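Local structure of extracellular ligand-binding receptor (Desulfitobacterium hafniense, 4Q6B) at residues A[187-190]-A[191-195]. The protein probably serves as the substrate-binding component of an ABC transporter for amino acids, and binds leucine. Residues are numbered along the deposited sequence; the frame is centred on the assembly and turned at random.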
ATOM      1  N   GLU A 187     -30.072  -9.881   4.668  1.00 26.33           N
ATOM      2  CA  GLU A 187     -30.892 -10.853   3.932  1.00 28.90           C
ATOM      3  C   GLU A 187     -31.784 -10.183   2.894  1.00 29.78           C
ATOM      4  O   GLU A 187     -31.909 -10.673   1.766  1.00 29.15           O
ATOM      5  CB  GLU A 187     -31.759 -11.709   4.868  1.00 32.26           C
ATOM      6  CG  GLU A 187     -30.971 -12.790   5.567  1.00 33.87           C
ATOM      7  CD  GLU A 187     -31.785 -13.607   6.555  1.00 42.37           C
ATOM      8  OE1 GLU A 187     -32.908 -13.208   6.907  1.00 42.79           O
ATOM      9  OE2 GLU A 187     -31.286 -14.665   6.982  1.00 54.61           O
ATOM     10  N   ARG A 188     -32.397  -9.066   3.279  1.00 26.08           N
ATOM     11  CA  ARG A 188     -33.320  -8.350   2.415  1.00 25.62           C
ATOM     12  C   ARG A 188     -32.527  -7.732   1.250  1.00 24.91           C
ATOM     13  O   ARG A 188     -32.962  -7.813   0.085  1.00 23.58           O
ATOM     14  CB  ARG A 188     -34.016  -7.251   3.234  1.00 30.05           C
ATOM     15  CG  ARG A 188     -35.163  -6.529   2.525  1.00 34.52           C
ATOM     16  CD  ARG A 188     -34.667  -5.369   1.688  1.00 33.53           C
ATOM     17  NE  ARG A 188     -33.789  -4.471   2.438  1.00 34.53           N
ATOM     18  CZ  ARG A 188     -33.178  -3.421   1.892  1.00 35.57           C
ATOM     19  NH1 ARG A 188     -33.340  -3.177   0.600  1.00 35.20           N
ATOM     20  NH2 ARG A 188     -32.384  -2.629   2.619  1.00 34.23           N
ATOM     21  N   LEU A 189     -31.371  -7.125   1.543  1.00 25.38           N
ATOM     22  CA  LEU A 189     -30.478  -6.666   0.474  1.00 25.65           C
ATOM     23  C   LEU A 189     -30.086  -7.802  -0.481  1.00 20.47           C
ATOM     24  O   LEU A 189     -30.146  -7.641  -1.696  1.00 22.19           O
ATOM     25  CB  LEU A 189     -29.204  -6.008   1.027  1.00 23.09           C
ATOM     26  CG  LEU A 189     -29.421  -4.629   1.638  1.00 26.74           C
ATOM     27  CD1 LEU A 189     -28.278  -4.328   2.624  1.00 22.86           C
ATOM     28  CD2 LEU A 189     -29.472  -3.606   0.504  1.00 22.90           C
ATOM     29  N   TYR A 190     -29.711  -8.958   0.070  1.00 20.79           N
ATOM     30  CA  TYR A 190     -29.275 -10.096  -0.763  1.00 23.47           C
ATOM     31  C   TYR A 190     -30.428 -10.570  -1.666  1.00 21.55           C
ATOM     32  O   TYR A 190     -30.200 -10.931  -2.844  1.00 22.29           O
ATOM     33  CB  TYR A 190     -28.800 -11.231   0.147  1.00 24.03           C
ATOM     34  CG  TYR A 190     -28.226 -12.456  -0.529  1.00 27.17           C
ATOM     35  CD1 TYR A 190     -27.532 -12.367  -1.731  1.00 23.76           C
ATOM     36  CD2 TYR A 190     -28.370 -13.711   0.059  1.00 27.30           C
ATOM     37  CE1 TYR A 190     -26.969 -13.508  -2.321  1.00 23.21           C
ATOM     38  CE2 TYR A 190     -27.824 -14.865  -0.544  1.00 25.46           C
ATOM     39  CZ  TYR A 190     -27.134 -14.738  -1.717  1.00 26.24           C
ATOM     40  OH  TYR A 190     -26.609 -15.871  -2.291  1.00 27.64           O
ATOM     41  N   ASP A 191     -31.649 -10.552  -1.142  1.00 22.61           N
ATOM     42  CA  ASP A 191     -32.807 -10.826  -1.993  1.00 28.00           C
ATOM     43  C   ASP A 191     -32.954  -9.854  -3.180  1.00 26.22           C
ATOM     44  O   ASP A 191     -33.229 -10.272  -4.339  1.00 27.63           O
ATOM     45  CB  ASP A 191     -34.079 -10.894  -1.165  1.00 30.43           C
ATOM     46  CG  ASP A 191     -34.229 -12.219  -0.429  1.00 35.36           C
ATOM     47  OD1 ASP A 191     -33.617 -13.217  -0.856  1.00 38.63           O
ATOM     48  OD2 ASP A 191     -34.988 -12.264   0.568  1.00 44.85           O
ATOM     49  N   LYS A 192     -32.713  -8.572  -2.918  1.00 25.09           N
ATOM     50  CA  LYS A 192     -32.780  -7.572  -3.966  1.00 26.37           C
ATOM     51  C   LYS A 192     -31.646  -7.781  -4.955  1.00 24.28           C
ATOM     52  O   LYS A 192     -31.865  -7.758  -6.169  1.00 23.44           O
ATOM     53  CB  LYS A 192     -32.715  -6.170  -3.372  1.00 29.83           C
ATOM     54  CG  LYS A 192     -32.676  -5.091  -4.426  1.00 31.08           C
ATOM     55  CD  LYS A 192     -32.723  -3.717  -3.806  1.00 38.05           C
ATOM     56  CE  LYS A 192     -31.424  -3.387  -3.103  1.00 38.27           C
ATOM     57  NZ  LYS A 192     -31.145  -1.919  -3.228  1.00 37.21           N
ATOM     58  N   TRP A 193     -30.436  -7.994  -4.444  1.00 21.20           N
ATOM     59  CA  TRP A 193     -29.293  -8.275  -5.307  1.00 19.43           C
ATOM     60  C   TRP A 193     -29.484  -9.525  -6.192  1.00 21.74           C
ATOM     61  O   TRP A 193     -29.072  -9.556  -7.359  1.00 21.63           O
ATOM     62  CB  TRP A 193     -28.042  -8.438  -4.449  1.00 20.28           C
ATOM     63  CG  TRP A 193     -27.711  -7.244  -3.628  1.00 18.81           C
ATOM     64  CD1 TRP A 193     -28.100  -5.948  -3.847  1.00 18.09           C
ATOM     65  CD2 TRP A 193     -26.919  -7.235  -2.433  1.00 18.15           C
ATOM     66  NE1 TRP A 193     -27.583  -5.139  -2.858  1.00 17.77           N
ATOM     67  CE2 TRP A 193     -26.828  -5.902  -2.003  1.00 17.55           C
ATOM     68  CE3 TRP A 193     -26.246  -8.230  -1.707  1.00 19.20           C
ATOM     69  CZ2 TRP A 193     -26.118  -5.536  -0.849  1.00 17.43           C
ATOM     70  CZ3 TRP A 193     -25.524  -7.864  -0.561  1.00 17.65           C
ATOM     71  CH2 TRP A 193     -25.494  -6.546  -0.130  1.00 17.85           C
ATOM     72  N   GLN A 194     -30.113 -10.561  -5.653  1.00 20.99           N
ATOM     73  CA  GLN A 194     -30.379 -11.734  -6.492  1.00 25.66           C
ATOM     74  C   GLN A 194     -31.313 -11.364  -7.645  1.00 26.01           C
ATOM     75  O   GLN A 194     -31.128 -11.826  -8.769  1.00 25.82           O
ATOM     76  CB  GLN A 194     -30.963 -12.880  -5.662  1.00 27.55           C
ATOM     77  CG  GLN A 194     -29.925 -13.477  -4.714  1.00 25.72           C
ATOM     78  CD  GLN A 194     -30.541 -14.458  -3.740  1.00 31.52           C
ATOM     79  OE1 GLN A 194     -30.318 -14.381  -2.530  1.00 37.52           O
ATOM     80  NE2 GLN A 194     -31.341 -15.377  -4.258  1.00 33.20           N
ATOM     81  N   ALA A 195     -32.304 -10.522  -7.368  1.00 27.83           N
ATOM     82  CA  ALA A 195     -33.261 -10.133  -8.393  1.00 29.93           C
ATOM     83  C   ALA A 195     -32.568  -9.309  -9.501  1.00 30.80           C
ATOM     84  O   ALA A 195     -33.009  -9.312 -10.662  1.00 34.14           O
ATOM     85  CB  ALA A 195     -34.444  -9.361  -7.753  1.00 26.53           C
TER
HETATM   86  O   HOH W   1     -31.728 -13.467   1.376  1.00 36.55           O
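Trp193 lays one face of its indole back over the preceding turn of helix 183-195, on Leu189 and Tyr190. CB of Trp193 sits 3.6 Å from the O of Leu189, and with CG beside the backbone N (chi1 -59°) the ring is turned towards the start of the helix. CG of Trp193 comes closest to the Leu189 O, at 3.1 Å, so the carbonyl lies against the ring face near its rim while accepting a nearly straight bond (171°) from the N of Trp193. Farther out, CE3 of Trp193 reaches the CA of Tyr190 at 3.7 Å, and CZ2 and CH2 run under Leu189, whose CB stands 3.9 Å from the centroid of the Trp193 six-membered ring, over its face, in a CH-pi contact. At the polar corner NE1 hydrogen-bonds to Asp175, a calcium-site residue on strand 172-177, and Phe177 of that strand meets the indole at an angle.

Tyr190 and Gln194 make a second i, i+4 pair. The OE1 of Gln194 stands over the centre of the phenol ring, 3.2 Å from the CE2 of Tyr190, with ring and amide planes 59° apart, while CG of Gln194 makes an off-centre CH-pi contact. Lys192 runs alongside Leu189 and Arg188, bringing its NZ to 4.6 Å from the NH1 of Arg188; these like charges are probably offset by salt bridges, Lys192 to Asp175 and Arg188 to Asp185.

Replacing Trp193 with an alanine would probably uncover the CB of Leu189 and leave Asp175 without its indole N-H donor. The indole thus packs on the preceding helical turn with its face and bonds through NE1 to strand 172-177, the outermost strand of its sheet; Trp193 NE1 and Lys192 NZ both bond to Asp175 OD2, and so probably help fix the carboxylate of a residue belonging to the calcium site.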